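Local structure of Sso-CP2 metallo-carboxypetidase (Sulfolobus solfataricus, 4MMO) at residues A[210-218]-A[325-334]; A[227-235]-A[310-321]. The protein binds zinc and probably acts as an M20-family carboxypeptidase, removing residues from the C-terminal ends of peptides. All coordinates share one frame; numbering follows the deposited sequence.

Overall arrangement
Both contacts lie in the region assigned to the M20 dimerisation family, and both use helix 318-331: contact 2 its first turn, contact 1 its C-terminal half. Both segments of contact 2 fall between those of contact 1 in the sequence, and the centres of the two contacts are about 18 Å apart. They meet directly, with Leu325 CD1 3.7 Å from Ile227 CD1 and Leu218 CD2 4.0 Å from Ile227 CG1. Contact 1 is the more peripheral, its centre about 29 Å from that of the chain against about 19 Å for contact 2. Neither includes the zinc ligands His71, Asp104 and Glu163, but each reaches the second subunit, contact 1 through the 212-216 face of its first helix, contact 2 through Arg311.

Contact 1. Residues A[210-218]-A[325-334]; sequences DLAKIISTL and LKKHLQKAGF. With SO4 (sulfate ion), chain F; SO4 (sulfate ion), chain G.
The axes of helices 210-218 and 325-331 approach to 10.5 Å with 129° between their N-to-C directions, and the nearest CA pair, Ile214 and Ala332, is 6.5 Å apart. Ile214 uses two branches of its side chain. Its CG2 meets Leu329 CD2 at 3.5 Å, the two side chains crossing at about a right angle, while CD1 lies 3.7 Å from Ala332 CB and also packs against Phe334 CB. These last residues belong to the Schellman motif that ends helix 325-331, with Gly333 at positive phi. Leu211 CD1 approaches the edge of the Phe334 ring, 4.3 Å from CE1. At the other end of the interface, His328 has its CG anti to the backbone N (chi1 175°), which carries the imidazole across to helix 210-218. NE2 donates a 3.1 Å hydrogen bond to Thr217 OG1, which lies close to the ring plane. Held between its own backbone N and carbonyl carbon (chi1 64°), that hydroxyl also donates to Ile214 O, a bond modelled rather short and of doubtful exact length. Leu218 CD2 touches both Leu325 CD1, 3.7 Å away, and the His328 ring, which it meets obliquely. The two helices pack side by side on one face of the antiparallel sheet, consistent with an M20 dimerisation domain: Leu325 and Leu329 rest on strand 178-190, Leu218 on strand 299-312, and Leu211 on both. Helix 207-218 lies at the subunit interface, where Ala212 packs on Ala212 of the second subunit and Lys213 NZ bonds to Ser216 O of that subunit.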
loop_
_atom_site.group_PDB
_atom_site.type_symbol
_atom_site.label_atom_id
_atom_site.label_comp_id
_atom_site.label_asym_id
_atom_site.label_seq_id
_atom_site.Cartn_x
_atom_site.Cartn_y
_atom_site.Cartn_z
ATOM N N ASP A 210 9.309 6.765 8.227
ATOM C CA ASP A 210 10.199 7.738 7.603
ATOM C C ASP A 210 9.615 8.222 6.285
ATOM O O ASP A 210 9.575 9.423 6.025
ATOM C CB ASP A 210 11.593 7.150 7.375
ATOM C CG ASP A 210 12.407 7.055 8.656
ATOM O OD1 ASP A 210 11.949 7.573 9.699
ATOM O OD2 ASP A 210 13.513 6.469 8.617
ATOM N N LEU A 211 9.148 7.292 5.462
ATOM C CA LEU A 211 8.578 7.651 4.172
ATOM C C LEU A 211 7.249 8.389 4.343
ATOM O O LEU A 211 6.967 9.344 3.616
ATOM C CB LEU A 211 8.394 6.411 3.296
ATOM C CG LEU A 211 7.995 6.679 1.840
ATOM C CD1 LEU A 211 8.985 7.614 1.145
ATOM C CD2 LEU A 211 7.875 5.371 1.072
ATOM N N ALA A 212 6.438 7.950 5.305
ATOM C CA ALA A 212 5.190 8.644 5.616
ATOM C C ALA A 212 5.484 10.088 5.994
ATOM O O ALA A 212 4.754 11.003 5.616
ATOM C CB ALA A 212 4.448 7.944 6.748
ATOM N N LYS A 213 6.563 10.290 6.739
ATOM C CA LYS A 213 6.948 11.630 7.155
ATOM C C LYS A 213 7.394 12.454 5.955
ATOM O O LYS A 213 7.070 13.635 5.861
ATOM C CB LYS A 213 8.049 11.570 8.218
ATOM C CG LYS A 213 7.514 11.666 9.640
ATOM C CD LYS A 213 8.499 11.132 10.665
ATOM C CE LYS A 213 7.879 11.089 12.058
ATOM N NZ LYS A 213 7.414 12.429 12.519
ATOM N N ILE A 214 8.119 11.821 5.036
ATOM C CA ILE A 214 8.610 12.489 3.834
ATOM C C ILE A 214 7.457 13.023 2.990
ATOM O O ILE A 214 7.415 14.212 2.668
ATOM C CB ILE A 214 9.469 11.533 2.971
ATOM C CG1 ILE A 214 10.811 11.247 3.654
ATOM C CG2 ILE A 214 9.697 12.103 1.568
ATOM C CD1 ILE A 214 11.757 12.436 3.739
ATOM N N ILE A 215 6.522 12.149 2.630
ATOM C CA ILE A 215 5.416 12.559 1.771
ATOM C C ILE A 215 4.521 13.576 2.481
ATOM O O ILE A 215 3.849 14.373 1.830
ATOM C CB ILE A 215 4.584 11.357 1.263
ATOM C CG1 ILE A 215 4.006 10.559 2.429
ATOM C CG2 ILE A 215 5.444 10.469 0.367
ATOM C CD1 ILE A 215 3.110 9.415 2.006
ATOM N N SER A 216 4.531 13.561 3.812
ATOM C CA SER A 216 3.766 14.535 4.585
ATOM C C SER A 216 4.302 15.956 4.410
ATOM O O SER A 216 3.557 16.920 4.567
ATOM C CB SER A 216 3.751 14.163 6.068
ATOM O OG SER A 216 2.976 12.997 6.290
ATOM N N THR A 217 5.585 16.085 4.081
ATOM C CA THR A 217 6.200 17.405 3.931
ATOM C C THR A 217 5.861 18.033 2.584
ATOM O O THR A 217 6.034 19.235 2.392
ATOM C CB THR A 217 7.745 17.348 4.057
ATOM O OG1 THR A 217 8.293 16.559 2.991
ATOM C CG2 THR A 217 8.168 16.757 5.406
ATOM N N LEU A 218 5.380 17.215 1.654
ATOM C CA LEU A 218 5.129 17.665 0.289
ATOM C C LEU A 218 3.937 18.619 0.173
ATOM O O LEU A 218 3.948 19.524 -0.662
ATOM C CB LEU A 218 4.920 16.455 -0.629
ATOM C CG LEU A 218 6.130 15.528 -0.794
ATOM C CD1 LEU A 218 5.755 14.304 -1.608
ATOM C CD2 LEU A 218 7.305 16.258 -1.439
ATOM N N LEU A 325 11.626 19.041 -6.637
ATOM C CA LEU A 325 11.266 17.951 -5.750
ATOM C C LEU A 325 12.517 17.358 -5.124
ATOM O O LEU A 325 12.556 17.090 -3.925
ATOM C CB LEU A 325 10.511 16.863 -6.511
ATOM C CG LEU A 325 10.257 15.576 -5.722
ATOM C CD1 LEU A 325 9.399 15.862 -4.497
ATOM C CD2 LEU A 325 9.612 14.520 -6.605
ATOM N N LYS A 326 13.544 17.151 -5.940
ATOM C CA LYS A 326 14.760 16.516 -5.453
ATOM C C LYS A 326 15.478 17.395 -4.435
ATOM O O LYS A 326 15.923 16.903 -3.406
ATOM C CB LYS A 326 15.673 16.135 -6.617
ATOM C CG LYS A 326 15.226 14.853 -7.307
ATOM C CD LYS A 326 15.745 14.747 -8.728
ATOM C CE LYS A 326 17.199 14.330 -8.770
ATOM N NZ LYS A 326 17.709 14.258 -10.168
ATOM N N LYS A 327 15.570 18.693 -4.704
ATOM C CA LYS A 327 16.154 19.612 -3.732
ATOM C C LYS A 327 15.384 19.535 -2.418
ATOM O O LYS A 327 15.973 19.523 -1.339
ATOM C CB LYS A 327 16.157 21.045 -4.264
ATOM C CG LYS A 327 17.361 21.377 -5.134
ATOM C CD LYS A 327 17.256 22.774 -5.728
ATOM C CE LYS A 327 18.511 23.153 -6.502
ATOM N NZ LYS A 327 18.638 22.409 -7.787
ATOM N N HIS A 328 14.062 19.462 -2.519
ATOM C CA HIS A 328 13.206 19.370 -1.346
ATOM C C HIS A 328 13.459 18.087 -0.552
ATOM O O HIS A 328 13.568 18.116 0.673
ATOM C CB HIS A 328 11.740 19.437 -1.769
ATOM C CG HIS A 328 10.778 19.236 -0.641
ATOM N ND1 HIS A 328 10.265 20.283 0.093
ATOM C CD2 HIS A 328 10.236 18.109 -0.122
ATOM C CE1 HIS A 328 9.448 19.809 1.017
ATOM N NE2 HIS A 328 9.412 18.494 0.908
ATOM N N LEU A 329 13.544 16.961 -1.252
ATOM C CA LEU A 329 13.778 15.678 -0.599
ATOM C C LEU A 329 15.129 15.630 0.122
ATOM O O LEU A 329 15.260 14.962 1.147
ATOM C CB LEU A 329 13.672 14.537 -1.612
ATOM C CG LEU A 329 12.265 14.284 -2.168
ATOM C CD1 LEU A 329 12.311 13.231 -3.263
ATOM C CD2 LEU A 329 11.296 13.857 -1.070
ATOM N N GLN A 330 16.125 16.334 -0.409
ATOM C CA GLN A 330 17.418 16.461 0.261
ATOM C C GLN A 330 17.228 17.070 1.646
ATOM O O GLN A 330 17.668 16.510 2.649
ATOM C CB GLN A 330 18.370 17.345 -0.548
ATOM C CG GLN A 330 18.809 16.771 -1.883
ATOM C CD GLN A 330 19.446 17.823 -2.783
ATOM O OE1 GLN A 330 19.971 18.829 -2.304
ATOM N NE2 GLN A 330 19.393 17.596 -4.093
ATOM N N LYS A 331 16.565 18.222 1.685
ATOM C CA LYS A 331 16.317 18.937 2.934
ATOM C C LYS A 331 15.507 18.102 3.923
ATOM O O LYS A 331 15.709 18.189 5.133
ATOM C CB LYS A 331 15.579 20.246 2.651
ATOM C CG LYS A 331 16.416 21.279 1.922
ATOM C CD LYS A 331 15.573 22.478 1.505
ATOM C CE LYS A 331 16.408 23.528 0.791
ATOM N NZ LYS A 331 17.166 22.955 -0.358
ATOM N N ALA A 332 14.590 17.292 3.403
ATOM C CA ALA A 332 13.725 16.481 4.247
ATOM C C ALA A 332 14.446 15.230 4.739
ATOM O O ALA A 332 13.860 14.400 5.435
ATOM C CB ALA A 332 12.458 16.104 3.495
ATOM N N GLY A 333 15.717 15.096 4.369
ATOM C CA GLY A 333 16.532 13.984 4.821
ATOM C C GLY A 333 16.172 12.676 4.147
ATOM O O GLY A 333 16.308 11.605 4.745
ATOM N N PHE A 334 15.712 12.757 2.903
ATOM C CA PHE A 334 15.348 11.562 2.153
ATOM C C PHE A 334 16.595 10.728 1.874
ATOM O O PHE A 334 17.600 11.239 1.385
ATOM C CB PHE A 334 14.639 11.931 0.848
ATOM C CG PHE A 334 14.252 10.743 0.011
ATOM C CD1 PHE A 334 13.213 9.912 0.397
ATOM C CD2 PHE A 334 14.925 10.461 -1.165
ATOM C CE1 PHE A 334 12.856 8.819 -0.372
ATOM C CE2 PHE A 334 14.572 9.368 -1.940
ATOM C CZ PHE A 334 13.538 8.548 -1.543
HETATM S S SO4 F . 20.293 13.413 -7.804
HETATM O O1 SO4 F . 19.418 12.560 -7.003
HETATM O O2 SO4 F . 19.976 13.230 -9.218
HETATM O O3 SO4 F . 20.089 14.811 -7.418
HETATM O O4 SO4 F . 21.688 13.044 -7.578
HETATM S S SO4 G . 9.679 15.271 13.819
HETATM O O1 SO4 G . 9.703 14.115 12.926
HETATM O O2 SO4 G . 9.713 16.489 13.018
HETATM O O3 SO4 G . 8.456 15.253 14.621
HETATM O O4 SO4 G . 10.842 15.230 14.705
#

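Contact 2. Residues A[227-235]-A[310-321]; sequences IEGFYDDVR and FRLVPNQDPYKV. With SO4 (sulfate ion), chain D.
Gln316 stands over one face of the Phe230 ring, its NE2 3.4 Å above the plane and offset toward the rim, with ring and amide planes 84° apart. The same NE2 donates to Phe230 O at 2.9 Å (N-H...O 147°), coming from above the carbonyl plane. On the other side of the amide, OE1 accepts from Val313 N at 2.9 Å in its carbonyl plane, so both polar atoms are engaged and the rotation of the group is fixed. Val234 runs alongside, CG2 3.6 Å from Gln316 CD. A leucine in place of Gln316 would probably leave Phe230 O and Val313 N without these partners and let the 313-316 turn loosen from residues 227-235. With CG anti to the backbone N (chi1 -174°), the Phe230 ring reaches inward, where Val321 CG1 touches its edge, 3.8 Å from CE1, and Phe310 CD2 meets it obliquely. At the end of the type I turn from Tyr231 to Val234 and just after it, the backbones pair around the cis Pro314-Asn315 peptide: Asn315 N donates to Asp233 O at 2.8 Å, and Arg235 N to Pro314 O at 3.1 Å. Asp233 and Lys320 add a weak salt bridge from opposite directions, whereas the Arg235 guanidinium pairs with Glu241. The loop thus closes over the junction of strand 299-312 and helix 318-331, with Phe310 and Val321 resting on Leu183 of strand 178-190 and Pro314 on Pro346 of strand 337-348.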
loop_
_atom_site.group_PDB
_atom_site.type_symbol
_atom_site.label_atom_id
_atom_site.label_comp_id
_atom_site.label_asym_id
_atom_site.label_seq_id
_atom_site.Cartn_x
_atom_site.Cartn_y
_atom_site.Cartn_z
ATOM N N ILE A 227 6.579 22.147 -1.850
ATOM C CA ILE A 227 7.876 22.133 -2.518
ATOM C C ILE A 227 8.254 23.556 -2.912
ATOM O O ILE A 227 7.503 24.236 -3.610
ATOM C CB ILE A 227 7.863 21.232 -3.769
ATOM C CG1 ILE A 227 7.549 19.790 -3.374
ATOM C CG2 ILE A 227 9.213 21.289 -4.492
ATOM C CD1 ILE A 227 7.281 18.870 -4.552
ATOM N N GLU A 228 9.416 24.003 -2.449
ATOM C CA GLU A 228 9.874 25.363 -2.715
ATOM C C GLU A 228 10.029 25.602 -4.214
ATOM O O GLU A 228 10.702 24.840 -4.905
ATOM C CB GLU A 228 11.202 25.625 -1.999
ATOM C CG GLU A 228 11.718 27.053 -2.142
ATOM C CD GLU A 228 13.050 27.268 -1.446
ATOM O OE1 GLU A 228 13.344 26.537 -0.475
ATOM O OE2 GLU A 228 13.809 28.163 -1.872
ATOM N N GLY A 229 9.388 26.659 -4.705
ATOM C CA GLY A 229 9.481 27.049 -6.103
ATOM C C GLY A 229 8.429 26.430 -7.012
ATOM O O GLY A 229 8.376 26.743 -8.199
ATOM N N PHE A 230 7.587 25.563 -6.458
ATOM C CA PHE A 230 6.617 24.811 -7.253
ATOM C C PHE A 230 5.657 25.710 -8.040
ATOM O O PHE A 230 5.354 25.434 -9.200
ATOM C CB PHE A 230 5.829 23.875 -6.339
ATOM C CG PHE A 230 4.897 22.952 -7.066
ATOM C CD1 PHE A 230 5.362 21.778 -7.629
ATOM C CD2 PHE A 230 3.548 23.249 -7.165
ATOM C CE1 PHE A 230 4.503 20.926 -8.291
ATOM C CE2 PHE A 230 2.683 22.395 -7.822
ATOM C CZ PHE A 230 3.162 21.234 -8.387
ATOM N N TYR A 231 5.197 26.790 -7.414
ATOM C CA TYR A 231 4.188 27.661 -8.016
ATOM C C TYR A 231 4.777 28.848 -8.781
ATOM O O TYR A 231 4.042 29.579 -9.441
ATOM C CB TYR A 231 3.220 28.176 -6.942
ATOM C CG TYR A 231 2.344 27.094 -6.350
ATOM C CD1 TYR A 231 1.191 26.673 -7.001
ATOM C CD2 TYR A 231 2.674 26.486 -5.144
ATOM C CE1 TYR A 231 0.389 25.680 -6.470
ATOM C CE2 TYR A 231 1.878 25.492 -4.602
ATOM C CZ TYR A 231 0.738 25.091 -5.268
ATOM O OH TYR A 231 -0.052 24.101 -4.734
ATOM N N ASP A 232 6.093 29.036 -8.704
ATOM C CA ASP A 232 6.732 30.209 -9.310
ATOM C C ASP A 232 6.487 30.308 -10.817
ATOM O O ASP A 232 6.308 31.400 -11.349
ATOM C CB ASP A 232 8.240 30.207 -9.038
ATOM C CG ASP A 232 8.577 30.481 -7.579
ATOM O OD1 ASP A 232 7.691 30.943 -6.833
ATOM O OD2 ASP A 232 9.738 30.240 -7.183
ATOM N N ASP A 233 6.479 29.166 -11.498
ATOM C CA ASP A 233 6.308 29.138 -12.948
ATOM C C ASP A 233 4.834 29.093 -13.355
ATOM O O ASP A 233 4.516 29.118 -14.542
ATOM C CB ASP A 233 7.033 27.923 -13.539
ATOM C CG ASP A 233 8.532 28.137 -13.673
ATOM O OD1 ASP A 233 9.106 28.908 -12.875
ATOM O OD2 ASP A 233 9.138 27.531 -14.581
ATOM N N VAL A 234 3.939 29.003 -12.373
ATOM C CA VAL A 234 2.507 28.941 -12.652
ATOM C C VAL A 234 1.999 30.342 -12.983
ATOM O O VAL A 234 2.060 31.243 -12.145
ATOM C CB VAL A 234 1.724 28.364 -11.450
ATOM C CG1 VAL A 234 0.211 28.518 -11.648
ATOM C CG2 VAL A 234 2.083 26.903 -11.238
ATOM N N ARG A 235 1.505 30.525 -14.205
ATOM C CA ARG A 235 1.058 31.841 -14.654
ATOM C C ARG A 235 -0.438 32.056 -14.436
ATOM O O ARG A 235 -1.221 31.107 -14.401
ATOM C CB ARG A 235 1.404 32.056 -16.131
ATOM C CG ARG A 235 0.651 31.168 -17.125
ATOM C CD ARG A 235 0.468 31.903 -18.452
ATOM N NE ARG A 235 -0.109 31.060 -19.497
ATOM C CZ ARG A 235 -1.411 30.851 -19.670
ATOM N NH1 ARG A 235 -2.304 31.416 -18.863
ATOM N NH2 ARG A 235 -1.824 30.066 -20.656
ATOM N N PHE A 310 2.312 14.268 -10.268
ATOM C CA PHE A 310 2.111 15.710 -10.205
ATOM C C PHE A 310 1.424 16.156 -11.487
ATOM O O PHE A 310 1.969 15.963 -12.570
ATOM C CB PHE A 310 3.449 16.452 -10.110
ATOM C CG PHE A 310 4.226 16.192 -8.844
ATOM C CD1 PHE A 310 5.034 15.074 -8.723
ATOM C CD2 PHE A 310 4.180 17.093 -7.793
ATOM C CE1 PHE A 310 5.762 14.848 -7.566
ATOM C CE2 PHE A 310 4.905 16.872 -6.639
ATOM C CZ PHE A 310 5.698 15.748 -6.526
ATOM N N ARG A 311 0.237 16.746 -11.374
ATOM C CA ARG A 311 -0.416 17.351 -12.531
ATOM C C ARG A 311 0.023 18.802 -12.605
ATOM O O ARG A 311 -0.016 19.517 -11.604
ATOM C CB ARG A 311 -1.935 17.272 -12.416
ATOM C CG ARG A 311 -2.472 15.868 -12.268
ATOM C CD ARG A 311 -2.385 15.088 -13.561
ATOM N NE ARG A 311 -2.827 13.711 -13.363
ATOM C CZ ARG A 311 -3.220 12.896 -14.333
ATOM N NH1 ARG A 311 -3.240 13.308 -15.594
ATOM N NH2 ARG A 311 -3.602 11.662 -14.039
ATOM N N LEU A 312 0.438 19.232 -13.790
ATOM C CA LEU A 312 1.054 20.541 -13.963
ATOM C C LEU A 312 0.230 21.458 -14.857
ATOM O O LEU A 312 -0.565 20.999 -15.678
ATOM C CB LEU A 312 2.452 20.366 -14.553
ATOM C CG LEU A 312 3.362 19.427 -13.757
ATOM C CD1 LEU A 312 4.653 19.157 -14.515
ATOM C CD2 LEU A 312 3.653 20.016 -12.384
ATOM N N VAL A 313 0.433 22.761 -14.687
ATOM C CA VAL A 313 -0.247 23.770 -15.486
ATOM C C VAL A 313 0.795 24.750 -16.012
ATOM O O VAL A 313 1.899 24.817 -15.473
ATOM C CB VAL A 313 -1.312 24.522 -14.658
ATOM C CG1 VAL A 313 -2.352 23.549 -14.127
ATOM C CG2 VAL A 313 -0.668 25.287 -13.506
ATOM N N PRO A 314 0.454 25.510 -17.066
ATOM C CA PRO A 314 1.427 26.438 -17.651
ATOM C C PRO A 314 1.939 27.433 -16.612
ATOM O O PRO A 314 1.107 27.883 -15.828
ATOM C CB PRO A 314 0.614 27.166 -18.726
ATOM C CG PRO A 314 -0.496 26.233 -19.065
ATOM C CD PRO A 314 -0.836 25.543 -17.778
ATOM N N ASN A 315 3.230 27.775 -16.569
ATOM C CA ASN A 315 4.266 27.294 -17.481
ATOM C C ASN A 315 5.214 26.328 -16.781
ATOM O O ASN A 315 6.430 26.408 -16.953
ATOM C CB ASN A 315 5.067 28.485 -18.011
ATOM C CG ASN A 315 4.228 29.413 -18.873
ATOM O OD1 ASN A 315 3.611 28.984 -19.847
ATOM N ND2 ASN A 315 4.191 30.691 -18.510
ATOM N N GLN A 316 4.668 25.424 -15.975
ATOM C CA GLN A 316 5.502 24.478 -15.242
ATOM C C GLN A 316 6.186 23.499 -16.191
ATOM O O GLN A 316 5.573 22.997 -17.133
ATOM C CB GLN A 316 4.677 23.696 -14.223
ATOM C CG GLN A 316 4.155 24.521 -13.064
ATOM C CD GLN A 316 3.318 23.686 -12.121
ATOM O OE1 GLN A 316 2.331 23.075 -12.534
ATOM N NE2 GLN A 316 3.721 23.628 -10.854
ATOM N N ASP A 317 7.463 23.242 -15.925
ATOM C CA ASP A 317 8.259 22.295 -16.690
ATOM C C ASP A 317 8.455 21.056 -15.820
ATOM O O ASP A 317 9.001 21.158 -14.723
ATOM C CB ASP A 317 9.612 22.932 -17.027
ATOM C CG ASP A 317 10.476 22.060 -17.920
ATOM O OD1 ASP A 317 10.330 20.818 -17.903
ATOM O OD2 ASP A 317 11.320 22.630 -18.640
ATOM N N PRO A 318 8.018 19.881 -16.302
ATOM C CA PRO A 318 8.109 18.684 -15.459
ATOM C C PRO A 318 9.540 18.339 -15.059
ATOM O O PRO A 318 9.772 17.902 -13.929
ATOM C CB PRO A 318 7.506 17.586 -16.343
ATOM C CG PRO A 318 7.617 18.103 -17.728
ATOM C CD PRO A 318 7.435 19.574 -17.620
ATOM N N TYR A 319 10.491 18.545 -15.963
ATOM C CA TYR A 319 11.891 18.293 -15.645
ATOM C C TYR A 319 12.379 19.260 -14.565
ATOM O O TYR A 319 13.194 18.900 -13.723
ATOM C CB TYR A 319 12.755 18.384 -16.904
ATOM C CG TYR A 319 12.440 17.303 -17.912
ATOM C CD1 TYR A 319 12.973 16.030 -17.777
ATOM C CD2 TYR A 319 11.603 17.552 -18.994
ATOM C CE1 TYR A 319 12.687 15.035 -18.686
ATOM C CE2 TYR A 319 11.309 16.555 -19.913
ATOM C CZ TYR A 319 11.857 15.298 -19.750
ATOM O OH TYR A 319 11.581 14.296 -20.653
ATOM N N LYS A 320 11.864 20.481 -14.575
ATOM C CA LYS A 320 12.209 21.437 -13.533
ATOM C C LYS A 320 11.566 21.049 -12.197
ATOM O O LYS A 320 12.208 21.113 -11.150
ATOM C CB LYS A 320 11.778 22.841 -13.937
ATOM C CG LYS A 320 12.177 23.911 -12.942
ATOM C CD LYS A 320 12.005 25.300 -13.531
ATOM C CE LYS A 320 12.431 26.375 -12.546
ATOM N NZ LYS A 320 12.320 27.740 -13.133
ATOM N N VAL A 321 10.300 20.643 -12.238
ATOM C CA VAL A 321 9.584 20.270 -11.024
ATOM C C VAL A 321 10.284 19.089 -10.363
ATOM O O VAL A 321 10.366 19.013 -9.139
ATOM C CB VAL A 321 8.107 19.925 -11.323
ATOM C CG1 VAL A 321 7.423 19.312 -10.104
ATOM C CG2 VAL A 321 7.361 21.175 -11.765
HETATM S S SO4 D . -4.728 10.852 -18.292
HETATM O O1 SO4 D . -4.459 9.787 -17.332
HETATM O O2 SO4 D . -4.270 10.451 -19.632
HETATM O O3 SO4 D . -6.167 11.124 -18.178
HETATM O O4 SO4 D . -4.006 12.064 -17.923
HETATM O O HOH W 1 8.602 24.430 -13.543
#